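Local coordinates for Lmo2241 protein (Listeria monocytogenes, PDB 4HAM) that probably binds DNA and regulates transcription as a GntR-family winged helix-turn-helix protein, at residues A[11-14]-A[15-19]; A[37-41]-A[42-46]. All blocks are in the same frame, centred on the assembly; numbering follows the deposited sequence.

Interaction 1 (A[11-14]-A[15-19]); sequences SQLP and IYEQI. With SO4 (sulfate ion), chain B.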
ATOM      1  N   SER A  11       8.294  12.927   0.629  1.00 39.79           N
ATOM      2  CA  SER A  11       7.614  11.678   0.323  1.00 40.18           C
ATOM      3  C   SER A  11       6.529  11.395   1.358  1.00 40.56           C
ATOM      4  O   SER A  11       6.613  11.858   2.494  1.00 34.08           O
ATOM      5  CB  SER A  11       8.635  10.535   0.315  1.00 39.96           C
ATOM      6  OG  SER A  11       8.004   9.281   0.148  1.00 40.68           O
ATOM      7  N   GLN A  12       5.503  10.645   0.961  1.00 40.29           N
ATOM      8  CA  GLN A  12       4.528  10.128   1.913  1.00 42.31           C
ATOM      9  C   GLN A  12       5.157   9.120   2.881  1.00 33.76           C
ATOM     10  O   GLN A  12       4.611   8.859   3.951  1.00 35.16           O
ATOM     11  CB  GLN A  12       3.341   9.490   1.187  1.00 53.84           C
ATOM     12  CG  GLN A  12       2.172  10.441   0.936  1.00 66.75           C
ATOM     13  CD  GLN A  12       0.930  10.064   1.732  1.00 77.66           C
ATOM     14  OE1 GLN A  12       0.137   9.219   1.307  1.00 81.78           O
ATOM     15  NE2 GLN A  12       0.756  10.689   2.895  1.00 79.15           N
ATOM     16  N   LEU A  13       6.303   8.554   2.510  1.00 31.91           N
ATOM     17  CA  LEU A  13       6.973   7.594   3.381  1.00 30.83           C
ATOM     18  C   LEU A  13       7.917   8.297   4.360  1.00 36.62           C
ATOM     19  O   LEU A  13       8.761   9.097   3.948  1.00 30.20           O
ATOM     20  CB  LEU A  13       7.757   6.568   2.564  1.00 37.21           C
ATOM     21  CG  LEU A  13       7.082   5.782   1.438  1.00 42.97           C
ATOM     22  CD1 LEU A  13       8.067   4.755   0.867  1.00 46.18           C
ATOM     23  CD2 LEU A  13       5.822   5.100   1.929  1.00 50.56           C
ATOM     24  N   PRO A  14       7.770   8.005   5.663  1.00 33.84           N
ATOM     25  CA  PRO A  14       8.696   8.519   6.681  1.00 36.32           C
ATOM     26  C   PRO A  14      10.131   8.169   6.313  1.00 29.65           C
ATOM     27  O   PRO A  14      10.352   7.169   5.625  1.00 28.69           O
ATOM     28  CB  PRO A  14       8.284   7.753   7.940  1.00 35.68           C
ATOM     29  CG  PRO A  14       6.838   7.455   7.727  1.00 39.41           C
ATOM     30  CD  PRO A  14       6.708   7.173   6.253  1.00 33.91           C
ATOM     31  N   ILE A  15      11.091   8.976   6.750  1.00 22.63           N
ATOM     32  CA  ILE A  15      12.490   8.707   6.431  1.00 18.57           C
ATOM     33  C   ILE A  15      12.912   7.293   6.834  1.00 20.00           C
ATOM     34  O   ILE A  15      13.601   6.620   6.072  1.00 20.90           O
ATOM     35  CB  ILE A  15      13.455   9.737   7.083  1.00 25.11           C
ATOM     36  CG1 ILE A  15      13.076  11.160   6.660  1.00 34.35           C
ATOM     37  CG2 ILE A  15      14.899   9.447   6.682  1.00 20.70           C
ATOM     38  CD1 ILE A  15      12.918  11.321   5.192  1.00 43.57           C
ATOM     39  N   TYR A  16      12.508   6.838   8.017  1.00 18.05           N
ATOM     40  CA  TYR A  16      12.958   5.520   8.468  1.00 21.90           C
ATOM     41  C   TYR A  16      12.461   4.436   7.490  1.00 22.19           C
ATOM     42  O   TYR A  16      13.187   3.487   7.191  1.00 23.38           O
ATOM     43  CB  TYR A  16      12.546   5.223   9.927  1.00 22.31           C
ATOM     44  CG  TYR A  16      11.179   4.591  10.067  1.00 28.98           C
ATOM     45  CD1 TYR A  16      11.028   3.205  10.099  1.00 30.44           C
ATOM     46  CD2 TYR A  16      10.037   5.377  10.151  1.00 33.93           C
ATOM     47  CE1 TYR A  16       9.785   2.626  10.208  1.00 31.79           C
ATOM     48  CE2 TYR A  16       8.786   4.805  10.267  1.00 33.46           C
ATOM     49  CZ  TYR A  16       8.667   3.430  10.297  1.00 40.41           C
ATOM     50  OH  TYR A  16       7.417   2.858  10.409  1.00 47.17           O
ATOM     51  N   GLU A  17      11.248   4.611   6.976  0.55 23.34           N
ATOM     52  CA  GLU A  17      10.663   3.643   6.058  0.55 23.15           C
ATOM     53  C   GLU A  17      11.372   3.650   4.707  0.55 22.91           C
ATOM     54  O   GLU A  17      11.516   2.609   4.065  0.55 22.86           O
ATOM     55  CB  GLU A  17       9.161   3.903   5.882  0.55 26.38           C
ATOM     56  CG  GLU A  17       8.473   2.894   4.986  0.55 29.81           C
ATOM     57  CD  GLU A  17       6.967   2.951   5.070  0.55 42.46           C
ATOM     58  OE1 GLU A  17       6.437   3.942   5.617  0.55 45.34           O
ATOM     59  OE2 GLU A  17       6.308   2.001   4.597  0.55 45.80           O
ATOM     60  N   GLN A  18      11.811   4.828   4.275  1.00 24.63           N
ATOM     61  CA  GLN A  18      12.561   4.950   3.033  1.00 19.31           C
ATOM     62  C   GLN A  18      13.855   4.155   3.150  1.00 22.85           C
ATOM     63  O   GLN A  18      14.245   3.435   2.220  1.00 21.75           O
ATOM     64  CB  GLN A  18      12.839   6.426   2.718  1.00 18.82           C
ATOM     65  CG  GLN A  18      11.591   7.180   2.313  1.00 22.38           C
ATOM     66  CD  GLN A  18      11.875   8.608   1.894  1.00 26.97           C
ATOM     67  OE1 GLN A  18      12.781   8.862   1.103  1.00 26.29           O
ATOM     68  NE2 GLN A  18      11.099   9.549   2.427  1.00 25.92           N
ATOM     69  N   ILE A  19      14.502   4.267   4.311  1.00 17.38           N
ATOM     70  CA  ILE A  19      15.725   3.511   4.582  1.00 18.47           C
ATOM     71  C   ILE A  19      15.461   2.020   4.571  1.00 17.80           C
ATOM     72  O   ILE A  19      16.207   1.262   3.947  1.00 18.78           O
ATOM     73  CB  ILE A  19      16.343   3.922   5.923  1.00 17.10           C
ATOM     74  CG1 ILE A  19      16.788   5.392   5.837  1.00 21.02           C
ATOM     75  CG2 ILE A  19      17.531   3.027   6.275  1.00 16.96           C
ATOM     76  CD1 ILE A  19      17.279   5.943   7.170  1.00 23.62           C
TER
HETATM   77  S   SO4 B 201       5.194  10.195  -2.867  1.00 99.88           S
HETATM   78  O1  SO4 B 201       5.699  11.542  -3.128  1.00101.21           O
HETATM   79  O2  SO4 B 201       4.708   9.602  -4.111  1.00100.48           O
HETATM   80  O3  SO4 B 201       6.269   9.370  -2.327  1.00100.47           O
HETATM   81  O4  SO4 B 201       4.103  10.262  -1.901  1.00 99.42           O

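Interaction 2 (A[37-41]-A[42-46]); sequences KILSI and REFAS. With GOL (glycerol), chain D.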
ATOM      1  N   LYS A  37      28.398  -7.354   5.539  1.00 19.38           N
ATOM      2  CA  LYS A  37      28.378  -6.427   6.669  1.00 23.23           C
ATOM      3  C   LYS A  37      27.973  -5.049   6.167  1.00 23.27           C
ATOM      4  O   LYS A  37      28.559  -4.554   5.210  1.00 21.93           O
ATOM      5  CB  LYS A  37      29.767  -6.356   7.314  1.00 24.55           C
ATOM      6  CG  LYS A  37      29.856  -5.414   8.511  1.00 29.02           C
ATOM      7  CD  LYS A  37      31.213  -5.542   9.215  1.00 32.61           C
ATOM      8  CE  LYS A  37      31.279  -4.641  10.437  1.00 38.14           C
ATOM      9  NZ  LYS A  37      32.494  -4.885  11.265  1.00 43.21           N
ATOM     10  N   ILE A  38      26.968  -4.439   6.795  1.00 20.09           N
ATOM     11  CA  ILE A  38      26.572  -3.091   6.416  1.00 23.72           C
ATOM     12  C   ILE A  38      27.058  -2.088   7.463  1.00 22.35           C
ATOM     13  O   ILE A  38      27.654  -2.458   8.472  1.00 18.64           O
ATOM     14  CB  ILE A  38      25.045  -2.955   6.192  1.00 23.59           C
ATOM     15  CG1 ILE A  38      24.270  -3.239   7.478  1.00 24.83           C
ATOM     16  CG2 ILE A  38      24.585  -3.905   5.084  1.00 22.86           C
ATOM     17  CD1 ILE A  38      22.744  -3.090   7.319  1.00 25.33           C
ATOM     18  N   LEU A  39      26.824  -0.811   7.202  1.00 20.43           N
ATOM     19  CA  LEU A  39      27.265   0.225   8.117  1.00 19.17           C
ATOM     20  C   LEU A  39      26.556   0.131   9.451  1.00 23.45           C
ATOM     21  O   LEU A  39      25.382  -0.238   9.524  1.00 22.46           O
ATOM     22  CB  LEU A  39      27.009   1.606   7.518  1.00 18.27           C
ATOM     23  CG  LEU A  39      27.813   1.965   6.277  1.00 23.46           C
ATOM     24  CD1 LEU A  39      27.443   3.378   5.850  1.00 21.69           C
ATOM     25  CD2 LEU A  39      29.312   1.846   6.552  1.00 25.73           C
ATOM     26  N   SER A  40      27.267   0.478  10.513  1.00 20.70           N
ATOM     27  CA  SER A  40      26.643   0.532  11.808  1.00 20.59           C
ATOM     28  C   SER A  40      25.660   1.692  11.780  1.00 21.15           C
ATOM     29  O   SER A  40      25.730   2.555  10.898  1.00 19.11           O
ATOM     30  CB  SER A  40      27.689   0.771  12.894  1.00 26.64           C
ATOM     31  OG  SER A  40      28.198   2.097  12.793  1.00 27.53           O
ATOM     32  N   ILE A  41      24.750   1.709  12.748  1.00 21.56           N
ATOM     33  CA  ILE A  41      23.774   2.784  12.862  1.00 22.71           C
ATOM     34  C   ILE A  41      24.456   4.145  12.855  1.00 23.80           C
ATOM     35  O   ILE A  41      24.063   5.021  12.102  1.00 19.83           O
ATOM     36  CB  ILE A  41      22.920   2.629  14.129  1.00 27.87           C
ATOM     37  CG1 ILE A  41      22.000   1.418  13.980  1.00 26.61           C
ATOM     38  CG2 ILE A  41      22.107   3.886  14.383  1.00 24.75           C
ATOM     39  CD1 ILE A  41      21.198   1.128  15.223  1.00 29.94           C
ATOM     40  N   ARG A  42      25.495   4.313  13.669  1.00 23.81           N
ATOM     41  CA  ARG A  42      26.157   5.620  13.752  1.00 26.28           C
ATOM     42  C   ARG A  42      26.923   6.009  12.492  1.00 23.83           C
ATOM     43  O   ARG A  42      26.866   7.168  12.069  1.00 25.00           O
ATOM     44  CB  ARG A  42      27.050   5.730  14.980  1.00 25.71           C
ATOM     45  CG  ARG A  42      26.270   5.912  16.269  1.00 30.71           C
ATOM     46  CD  ARG A  42      27.156   5.783  17.496  1.00 36.62           C
ATOM     47  NE  ARG A  42      26.375   5.917  18.717  1.00 40.87           N
ATOM     48  CZ  ARG A  42      26.356   5.029  19.704  1.00 51.24           C
ATOM     49  NH1 ARG A  42      27.089   3.926  19.629  1.00 51.68           N
ATOM     50  NH2 ARG A  42      25.605   5.252  20.775  1.00 57.64           N
ATOM     51  N   GLU A  43      27.621   5.044  11.899  1.00 19.17           N
ATOM     52  CA  GLU A  43      28.359   5.269  10.653  1.00 20.96           C
ATOM     53  C   GLU A  43      27.389   5.670   9.554  1.00 18.98           C
ATOM     54  O   GLU A  43      27.648   6.586   8.773  1.00 20.40           O
ATOM     55  CB  GLU A  43      29.122   3.998  10.229  1.00 21.88           C
ATOM     56  CG  GLU A  43      30.338   3.669  11.078  1.00 32.53           C
ATOM     57  CD  GLU A  43      30.865   2.241  10.864  1.00 42.08           C
ATOM     58  OE1 GLU A  43      30.173   1.391  10.245  1.00 37.78           O
ATOM     59  OE2 GLU A  43      31.988   1.958  11.334  1.00 52.63           O
ATOM     60  N   PHE A  44      26.258   4.982   9.500  1.00 18.07           N
ATOM     61  CA  PHE A  44      25.288   5.215   8.442  1.00 16.08           C
ATOM     62  C   PHE A  44      24.637   6.595   8.628  1.00 18.73           C
ATOM     63  O   PHE A  44      24.529   7.362   7.670  1.00 17.22           O
ATOM     64  CB  PHE A  44      24.246   4.105   8.447  1.00 21.98           C
ATOM     65  CG  PHE A  44      23.362   4.078   7.235  1.00 26.27           C
ATOM     66  CD1 PHE A  44      23.748   4.672   6.048  1.00 37.56           C
ATOM     67  CD2 PHE A  44      22.139   3.446   7.285  1.00 32.81           C
ATOM     68  CE1 PHE A  44      22.913   4.634   4.928  1.00 37.96           C
ATOM     69  CE2 PHE A  44      21.303   3.413   6.176  1.00 37.45           C
ATOM     70  CZ  PHE A  44      21.689   4.006   5.002  1.00 30.11           C
ATOM     71  N   ALA A  45      24.231   6.911   9.856  1.00 19.11           N
ATOM     72  CA  ALA A  45      23.604   8.195  10.148  1.00 22.07           C
ATOM     73  C   ALA A  45      24.558   9.354   9.847  1.00 18.30           C
ATOM     74  O   ALA A  45      24.145  10.418   9.360  1.00 18.43           O
ATOM     75  CB  ALA A  45      23.157   8.252  11.623  1.00 15.24           C
ATOM     76  N   SER A  46      25.824   9.148  10.171  1.00 17.44           N
ATOM     77  CA  SER A  46      26.833  10.168   9.961  1.00 20.41           C
ATOM     78  C   SER A  46      27.036  10.402   8.463  1.00 21.40           C
ATOM     79  O   SER A  46      27.187  11.539   8.018  1.00 26.99           O
ATOM     80  CB  SER A  46      28.151   9.730  10.604  1.00 22.60           C
ATOM     81  OG  SER A  46      29.148  10.726  10.441  1.00 29.42           O
TER
HETATM   82  C1  GOL D 203      27.613   2.568  15.787  1.00 43.75           C
HETATM   83  O1  GOL D 203      26.238   2.308  16.001  1.00 30.92           O
HETATM   84  C2  GOL D 203      28.589   1.894  16.747  1.00 51.19           C
HETATM   85  O2  GOL D 203      28.409   2.409  18.048  1.00 59.40           O
HETATM   86  C3  GOL D 203      30.001   2.266  16.306  1.00 47.86           C
HETATM   87  O3  GOL D 203      30.007   2.533  14.922  1.00 47.39           O

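Interaction 1 (A[11-14]-A[15-19])
Gln18 reaches back from the first turn of helix 15-29 to the loop that leads into it. Its CB lies 3.9 Å from Pro14 O. CG sits beside its own backbone N (chi1 -71°), which aims the side chain back toward the helix start; CG has the carbonyl oxygens of Pro14 and Leu13 both on one side of it and touches Leu13 CB at 3.9 Å. Beyond CG the chain is extended, carrying CD toward Ser11 CB. At the tip, Gln18 NE2 donates to Leu13 O over 2.8 Å with an N-H...O angle of 165°. That oxygen lies nearly in the amide plane of Gln18, although NE2 stands 29° off the plane of the carbonyl. NE2 also bonds to Asn8 O and lies 3.4 Å from Ser11 CB.

Pro14 is the N-cap residue. Its carbonyl oxygen takes Gln18 N at 3.1 Å, the first i to i+4 bond of the helix, and a weak bond from Glu17 N. The proline ring lies alongside Tyr16, pointing the same way, with CB 3.7 Å from Tyr16 CD2, while Glu17 OE1 comes to 3.3 Å from Pro14 CD.

Further back, Ser11 OG accepts from Leu13 N in an ST turn and donates to a sulfate oxygen. Gln12 N donates to a second oxygen; the sulfate, probably from the crystallisation liquor, is also hydrogen-bonded by Thr96 of the second subunit. With both hydrogens of its amide nitrogen engaged by loop carbonyls, Gln18 has little freedom to rotate, and this buried side chain fastens the incoming loop to the helix.

Interaction 2 (A[37-41]-A[42-46])
This is a helix N-cap, a capping box where the chain leaves strand 37-38 and enters helix 41-48 of the winged helix-turn-helix domain. Ser40 and Glu43 make it by exchanging bonds: Glu43 N donates to Ser40 OG at 3.1 Å, and Ser40 N returns a nearly straight bond (173°) to Glu43 OE1, also 3.1 Å long. The carboxylate oxygen is met on its anti side, with the donor 34° out of the carboxylate plane. Ser40 OG stands between its backbone N and carbonyl carbon (chi1 70°), which swings it over the helix start.

Backbone bonds from Phe44 N to Ser40 O and from Ala45 N to Ile41 O begin the helix. Just before the cap, Leu39 crosses Phe44 at about a right angle, CB to CB 3.8 Å, and its CD1 leans obliquely on the ring. Phe44 then runs on to Val55 and Tyr59 of helix 52-64.

A glycerol, probably from the crystallisation liquor, bridges Ser40 OG, Arg42 N and Arg42 NH1; its O2 lies 2.6 Å from Arg42 NH1, near the guanidinium plane. The cap thus satisfies an early helix N-H, and the negative carboxylate of Glu43 would probably be stabilised by the helix dipole.

Interactions 1 and 2 come in series along the chain, and each marks the start of a helix: 15-29 for the first, 41-48 for the second. Their centres lie about 17 Å apart, yet they meet where Ile19 CG2 packs on Phe44 CE2 at 3.8 Å. Helix 52-64 joins them further, since Ile15, Tyr16 and Ile19 touch it from one contact and Ile41 and Phe44 from the other; Phe5 also touches both Ile19 and Phe44. The three helices thus pack together in the presumed DNA-binding domain, with Ile19 and Phe44 among the buried residues between them. Gln12 and Leu13 also pack on the second subunit, whereas 37-46 touch no other chain of the assembly.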